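Local coordinates for penicillin-binding protein activator LpoA (Escherichia coli, PDB 6DR3) that activates penicillin-binding protein 1A in peptidoglycan synthesis, stimulating its transpeptidase activity in vitro, and is represented here by its helical amino-terminal domain, at residues A[163-166]-A[172-175]; A[124-129]-A[149-154]. All coordinates share one frame; numbering follows the deposited sequence.

Contact 1 (A[163-166]-A[172-175])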
ATOM      1  N   LEU A 163       3.421  10.428 -20.258  1.00 44.07           N
ATOM      2  CA  LEU A 163       2.878  10.674 -18.930  1.00 43.21           C
ATOM      3  C   LEU A 163       2.679  12.168 -18.704  1.00 48.38           C
ATOM      4  O   LEU A 163       3.532  12.988 -19.055  1.00 47.30           O
ATOM      5  CB  LEU A 163       3.807  10.102 -17.859  1.00 40.66           C
ATOM      6  CG  LEU A 163       3.921   8.578 -17.799  1.00 41.98           C
ATOM      7  CD1 LEU A 163       4.983   8.169 -16.787  1.00 37.44           C
ATOM      8  CD2 LEU A 163       2.585   7.943 -17.447  1.00 45.96           C
ATOM      9  N   VAL A 164       1.540  12.516 -18.111  1.00 53.28           N
ATOM     10  CA  VAL A 164       1.186  13.899 -17.807  1.00 56.32           C
ATOM     11  C   VAL A 164       0.948  13.995 -16.307  1.00 50.49           C
ATOM     12  O   VAL A 164       0.036  13.345 -15.777  1.00 44.98           O
ATOM     13  CB  VAL A 164      -0.055  14.358 -18.589  1.00 59.41           C
ATOM     14  CG1 VAL A 164      -0.227  15.868 -18.476  1.00 59.48           C
ATOM     15  CG2 VAL A 164       0.039  13.935 -20.052  1.00 60.25           C
ATOM     16  N   ILE A 165       1.762  14.796 -15.627  1.00 47.10           N
ATOM     17  CA  ILE A 165       1.677  14.943 -14.181  1.00 41.62           C
ATOM     18  C   ILE A 165       1.209  16.354 -13.851  1.00 40.04           C
ATOM     19  O   ILE A 165       1.294  17.278 -14.665  1.00 40.77           O
ATOM     20  CB  ILE A 165       3.021  14.629 -13.491  1.00 41.68           C
ATOM     21  CG1 ILE A 165       4.106  15.622 -13.927  1.00 43.92           C
ATOM     22  CG2 ILE A 165       3.441  13.197 -13.805  1.00 44.04           C
ATOM     23  CD1 ILE A 165       5.411  15.482 -13.164  1.00 44.01           C
ATOM     24  N   ASN A 166       0.705  16.512 -12.632  1.00 41.36           N
ATOM     25  CA  ASN A 166       0.237  17.799 -12.147  1.00 47.01           C
ATOM     26  C   ASN A 166       1.385  18.578 -11.513  1.00 49.46           C
ATOM     27  O   ASN A 166       2.407  18.015 -11.111  1.00 47.08           O
ATOM     28  CB  ASN A 166      -0.899  17.608 -11.142  1.00 51.95           C
ATOM     29  CG  ASN A 166      -2.100  16.906 -11.750  1.00 56.72           C
ATOM     30  OD1 ASN A 166      -2.484  17.182 -12.886  1.00 58.01           O
ATOM     31  ND2 ASN A 166      -2.693  15.987 -10.996  1.00 59.01           N
ATOM     32  N   LEU A 172       6.432  12.514  -7.655  1.00 24.23           N
ATOM     33  CA  LEU A 172       6.332  11.803  -8.925  1.00 22.57           C
ATOM     34  C   LEU A 172       7.273  12.404  -9.960  1.00 21.48           C
ATOM     35  O   LEU A 172       7.934  11.673 -10.706  1.00 25.27           O
ATOM     36  CB  LEU A 172       4.888  11.829  -9.429  1.00 20.16           C
ATOM     37  CG  LEU A 172       4.623  11.136 -10.768  1.00 25.46           C
ATOM     38  CD1 LEU A 172       5.048   9.676 -10.730  1.00 21.91           C
ATOM     39  CD2 LEU A 172       3.154  11.257 -11.140  1.00 31.49           C
ATOM     40  N   GLN A 173       7.353  13.736 -10.019  1.00 22.18           N
ATOM     41  CA  GLN A 173       8.295  14.372 -10.931  1.00 24.60           C
ATOM     42  C   GLN A 173       9.721  13.920 -10.643  1.00 21.05           C
ATOM     43  O   GLN A 173      10.493  13.649 -11.567  1.00 21.10           O
ATOM     44  CB  GLN A 173       8.189  15.894 -10.827  1.00 29.25           C
ATOM     45  CG  GLN A 173       9.039  16.636 -11.852  1.00 43.18           C
ATOM     46  CD  GLN A 173       9.034  18.139 -11.654  1.00 52.72           C
ATOM     47  OE1 GLN A 173       8.699  18.638 -10.580  1.00 57.72           O
ATOM     48  NE2 GLN A 173       9.409  18.871 -12.699  1.00 56.50           N
ATOM     49  N   GLY A 174      10.085  13.833  -9.362  1.00 22.20           N
ATOM     50  CA  GLY A 174      11.411  13.349  -9.013  1.00 20.90           C
ATOM     51  C   GLY A 174      11.635  11.914  -9.445  1.00 20.51           C
ATOM     52  O   GLY A 174      12.715  11.562  -9.925  1.00 19.80           O
ATOM     53  N   TRP A 175      10.620  11.062  -9.277  1.00 17.90           N
ATOM     54  CA  TRP A 175      10.738   9.677  -9.719  1.00 18.96           C
ATOM     55  C   TRP A 175      10.928   9.596 -11.226  1.00 18.58           C
ATOM     56  O   TRP A 175      11.758   8.822 -11.714  1.00 24.50           O
ATOM     57  CB  TRP A 175       9.504   8.880  -9.300  1.00 16.66           C
ATOM     58  CG  TRP A 175       9.546   8.371  -7.891  1.00 17.86           C
ATOM     59  CD1 TRP A 175       8.693   8.697  -6.874  1.00 15.14           C
ATOM     60  CD2 TRP A 175      10.488   7.443  -7.341  1.00 21.41           C
ATOM     61  NE1 TRP A 175       9.045   8.027  -5.728  1.00 21.27           N
ATOM     62  CE2 TRP A 175      10.144   7.250  -5.987  1.00 24.29           C
ATOM     63  CE3 TRP A 175      11.588   6.755  -7.861  1.00 26.74           C
ATOM     64  CZ2 TRP A 175      10.860   6.400  -5.148  1.00 23.62           C
ATOM     65  CZ3 TRP A 175      12.297   5.911  -7.026  1.00 27.62           C
ATOM     66  CH2 TRP A 175      11.931   5.741  -5.686  1.00 26.73           C
TER
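In I165, chi1 of 63° sets CG1 between the backbone N and the carbonyl carbon and turns CG2 to the N side, which sends the two branches to neighbouring residues of the next helix: CG2 to L172 and, through an extended chi2 of 173°, CD1 to Q173. In this TPR-like, all-helical domain, the loop after helix 157-161 folds back over the early part of helix 170-185. I165 and Q173 are the closest backbone pair, 7.4 Å between their CA atoms. L172 answers with CG anti to its backbone N (chi1 179°), bringing its CD2 branch up to the isoleucine; the two side chains meet at a slant. Q173 joins through the root of its side chain: I165 CD1 rests against Q173 CB, with Q173 CG close behind. Its extended chain runs roughly perpendicular to the isoleucine. Further along the same helix, L176 packs against both I165 and L163, while L172 also reaches I130 of helix 123-132. The contact is therefore a small, partly buried apolar one: L172 is buried, I165 partly exposed and Q173 exposed. A polar bond lies close by, from N166 N to E169 OE1. The tightest carbon pair is I165 CG2 to L172 CD2 at 3.3 Å, inside usual van der Waals distance, whereas I165 CD1 lies 3.7 Å from Q173 CB.

Contact 2 (A[124-129]-A[149-154])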
ATOM      1  N   ASP A 124      -1.469   5.613 -12.616  1.00 37.07           N
ATOM      2  CA  ASP A 124      -2.325   5.332 -11.468  1.00 38.43           C
ATOM      3  C   ASP A 124      -1.576   4.534 -10.409  1.00 32.64           C
ATOM      4  O   ASP A 124      -1.680   4.825  -9.212  1.00 26.76           O
ATOM      5  CB  ASP A 124      -3.574   4.578 -11.921  1.00 48.40           C
ATOM      6  CG  ASP A 124      -4.303   5.282 -13.052  1.00 59.67           C
ATOM      7  OD1 ASP A 124      -3.795   5.262 -14.194  1.00 62.49           O
ATOM      8  OD2 ASP A 124      -5.383   5.853 -12.797  1.00 63.76           O
ATOM      9  N   LEU A 125      -0.812   3.523 -10.831  1.00 27.18           N
ATOM     10  CA  LEU A 125      -0.066   2.715  -9.870  1.00 29.49           C
ATOM     11  C   LEU A 125       1.016   3.536  -9.185  1.00 29.61           C
ATOM     12  O   LEU A 125       1.211   3.424  -7.969  1.00 24.92           O
ATOM     13  CB  LEU A 125       0.547   1.499 -10.566  1.00 27.20           C
ATOM     14  CG  LEU A 125       1.437   0.612  -9.690  1.00 26.36           C
ATOM     15  CD1 LEU A 125       0.662   0.063  -8.496  1.00 27.10           C
ATOM     16  CD2 LEU A 125       2.029  -0.520 -10.509  1.00 27.03           C
ATOM     17  N   LEU A 126       1.735   4.360  -9.951  1.00 32.56           N
ATOM     18  CA  LEU A 126       2.760   5.214  -9.360  1.00 29.55           C
ATOM     19  C   LEU A 126       2.157   6.131  -8.305  1.00 25.79           C
ATOM     20  O   LEU A 126       2.694   6.261  -7.199  1.00 23.77           O
ATOM     21  CB  LEU A 126       3.454   6.027 -10.455  1.00 31.80           C
ATOM     22  CG  LEU A 126       4.250   5.214 -11.481  1.00 26.88           C
ATOM     23  CD1 LEU A 126       4.741   6.101 -12.611  1.00 25.07           C
ATOM     24  CD2 LEU A 126       5.422   4.498 -10.824  1.00 26.01           C
ATOM     25  N   ARG A 127       1.028   6.767  -8.624  1.00 28.29           N
ATOM     26  CA  ARG A 127       0.383   7.659  -7.666  1.00 29.15           C
ATOM     27  C   ARG A 127      -0.030   6.911  -6.405  1.00 24.71           C
ATOM     28  O   ARG A 127       0.071   7.448  -5.295  1.00 26.88           O
ATOM     29  CB  ARG A 127      -0.831   8.330  -8.308  1.00 33.10           C
ATOM     30  CG  ARG A 127      -0.494   9.402  -9.335  1.00 38.43           C
ATOM     31  CD  ARG A 127      -1.744  10.165  -9.749  1.00 49.10           C
ATOM     32  NE  ARG A 127      -1.440  11.354 -10.547  1.00 53.41           N
ATOM     33  CZ  ARG A 127      -1.763  11.529 -11.829  1.00 51.42           C
ATOM     34  NH1 ARG A 127      -2.421  10.597 -12.511  1.00 47.67           N
ATOM     35  NH2 ARG A 127      -1.427  12.659 -12.439  1.00 49.51           N
ATOM     36  N   ALA A 128      -0.498   5.670  -6.552  1.00 23.25           N
ATOM     37  CA  ALA A 128      -0.922   4.900  -5.387  1.00 22.35           C
ATOM     38  C   ALA A 128       0.271   4.540  -4.510  1.00 23.60           C
ATOM     39  O   ALA A 128       0.211   4.664  -3.280  1.00 24.14           O
ATOM     40  CB  ALA A 128      -1.665   3.640  -5.833  1.00 23.91           C
ATOM     41  N   LEU A 129       1.365   4.089  -5.126  1.00 23.79           N
ATOM     42  CA  LEU A 129       2.578   3.811  -4.364  1.00 24.83           C
ATOM     43  C   LEU A 129       3.095   5.069  -3.680  1.00 22.81           C
ATOM     44  O   LEU A 129       3.522   5.024  -2.519  1.00 19.90           O
ATOM     45  CB  LEU A 129       3.649   3.230  -5.287  1.00 24.59           C
ATOM     46  CG  LEU A 129       3.407   1.801  -5.771  1.00 27.75           C
ATOM     47  CD1 LEU A 129       4.273   1.502  -6.981  1.00 26.96           C
ATOM     48  CD2 LEU A 129       3.690   0.810  -4.655  1.00 24.83           C
ATOM     49  N   TRP A 149      10.144   1.533  -8.297  1.00 30.01           N
ATOM     50  CA  TRP A 149      11.211   1.507  -9.289  1.00 25.03           C
ATOM     51  C   TRP A 149      10.933   0.483 -10.383  1.00 21.87           C
ATOM     52  O   TRP A 149      11.171   0.758 -11.565  1.00 23.73           O
ATOM     53  CB  TRP A 149      12.560   1.214  -8.637  1.00 22.75           C
ATOM     54  CG  TRP A 149      13.642   1.233  -9.658  1.00 23.88           C
ATOM     55  CD1 TRP A 149      14.415   0.185 -10.065  1.00 24.12           C
ATOM     56  CD2 TRP A 149      14.041   2.358 -10.449  1.00 25.20           C
ATOM     57  NE1 TRP A 149      15.284   0.593 -11.049  1.00 21.87           N
ATOM     58  CE2 TRP A 149      15.074   1.924 -11.301  1.00 23.95           C
ATOM     59  CE3 TRP A 149      13.631   3.694 -10.510  1.00 23.90           C
ATOM     60  CZ2 TRP A 149      15.701   2.778 -12.204  1.00 27.51           C
ATOM     61  CZ3 TRP A 149      14.257   4.540 -11.405  1.00 26.49           C
ATOM     62  CH2 TRP A 149      15.281   4.080 -12.240  1.00 28.03           C
ATOM     63  N   GLN A 150      10.439  -0.704 -10.022  1.00 22.86           N
ATOM     64  CA  GLN A 150      10.141  -1.695 -11.050  1.00 24.28           C
ATOM     65  C   GLN A 150       9.125  -1.154 -12.045  1.00 26.84           C
ATOM     66  O   GLN A 150       9.258  -1.364 -13.256  1.00 28.04           O
ATOM     67  CB  GLN A 150       9.634  -2.998 -10.429  1.00 22.86           C
ATOM     68  CG  GLN A 150       9.178  -4.010 -11.489  1.00 28.12           C
ATOM     69  CD  GLN A 150       8.908  -5.395 -10.935  1.00 34.93           C
ATOM     70  OE1 GLN A 150       7.806  -5.928 -11.077  1.00 38.79           O
ATOM     71  NE2 GLN A 150       9.918  -5.995 -10.321  1.00 37.43           N
ATOM     72  N   ALA A 151       8.098  -0.454 -11.554  1.00 25.99           N
ATOM     73  CA  ALA A 151       7.107   0.127 -12.453  1.00 24.75           C
ATOM     74  C   ALA A 151       7.747   1.146 -13.386  1.00 23.42           C
ATOM     75  O   ALA A 151       7.427   1.197 -14.579  1.00 25.29           O
ATOM     76  CB  ALA A 151       5.979   0.770 -11.646  1.00 24.10           C
ATOM     77  N   LEU A 152       8.661   1.962 -12.860  1.00 20.72           N
ATOM     78  CA  LEU A 152       9.336   2.957 -13.687  1.00 19.84           C
ATOM     79  C   LEU A 152      10.238   2.295 -14.723  1.00 24.07           C
ATOM     80  O   LEU A 152      10.187   2.634 -15.911  1.00 26.28           O
ATOM     81  CB  LEU A 152      10.139   3.907 -12.799  1.00 26.13           C
ATOM     82  CG  LEU A 152       9.286   4.795 -11.894  1.00 27.55           C
ATOM     83  CD1 LEU A 152      10.118   5.362 -10.754  1.00 25.79           C
ATOM     84  CD2 LEU A 152       8.650   5.918 -12.704  1.00 25.79           C
ATOM     85  N   SER A 153      11.068   1.342 -14.294  1.00 25.83           N
ATOM     86  CA  SER A 153      12.027   0.717 -15.197  1.00 26.08           C
ATOM     87  C   SER A 153      11.380  -0.270 -16.159  1.00 26.44           C
ATOM     88  O   SER A 153      12.036  -0.693 -17.117  1.00 26.54           O
ATOM     89  CB  SER A 153      13.121   0.011 -14.394  1.00 31.56           C
ATOM     90  OG  SER A 153      12.572  -0.962 -13.522  1.00 31.66           O
ATOM     91  N   SER A 154      10.125  -0.652 -15.926  1.00 24.32           N
ATOM     92  CA  SER A 154       9.399  -1.503 -16.859  1.00 31.22           C
ATOM     93  C   SER A 154       8.819  -0.728 -18.032  1.00 32.75           C
ATOM     94  O   SER A 154       8.365  -1.349 -18.998  1.00 32.39           O
ATOM     95  CB  SER A 154       8.272  -2.240 -16.133  1.00 32.58           C
ATOM     96  OG  SER A 154       8.787  -3.266 -15.300  1.00 36.34           O
TER
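Behind A151 and L152, which meet the leucines of the other helix, the side chain of W149 starts out away from helix 123-132, and one face of its indole carries S153 CB, 3.9 Å above the plane and offset toward the rim; the ring also packs edge-to-face with W182 of helix 170-185. The contact itself joins helices 123-132 and 138-153 as an antiparallel pair in the TPR-like stack, with segment axes 10.3 Å apart at closest and 157° between their directions. L126 carries most of it. Its CG lies anti to the carbonyl carbon (chi1 -65°), presenting both methyls to helix 138-153: CD2 sits 3.9 Å from A151 CB, and CD1 is 3.9 Å from L152 CD2. The two leucines slant across one another, and the small alanine lets the backbones approach to 7.4 Å between L126 CA and A151 CA. L125 CD2 adds a looser touch, 4.3 Å from A151 CB. Near the end of helix 138-153 the serines bind back to their own backbone. S153 OG donates to W149 O from above the carbonyl plane; the same oxygen also accepts from S153 N. S154 N and S154 OG reach Q150 O from opposite faces, the hydroxyl at 2.8 Å. Across the interface all four touching residues are buried and apolar, so the pair is probably held by hydrophobic burial and van der Waals packing.

The two contacts follow in series along the chain: contact 2 closes at the end of helix 138-153 before contact 1 opens in the loop after helix 157-161. Their centres are 11 Å apart, on the same side of the chain's centre, contact 2 lying deeper. Helix 170-185 joins them, with W175 CE3 3.5 Å from L152 CD1 and L172 CD1 4.0 Å from L126 CB, so one apolar core runs from the antiparallel helix pair to the covering loop. E169 adds a polar link, pairing with R127 of contact 2 and the backbone N of N166 of contact 1. Together they join helices 123-132, 138-153 and 170-185 and the loop before the last of them within the TPR-like domain.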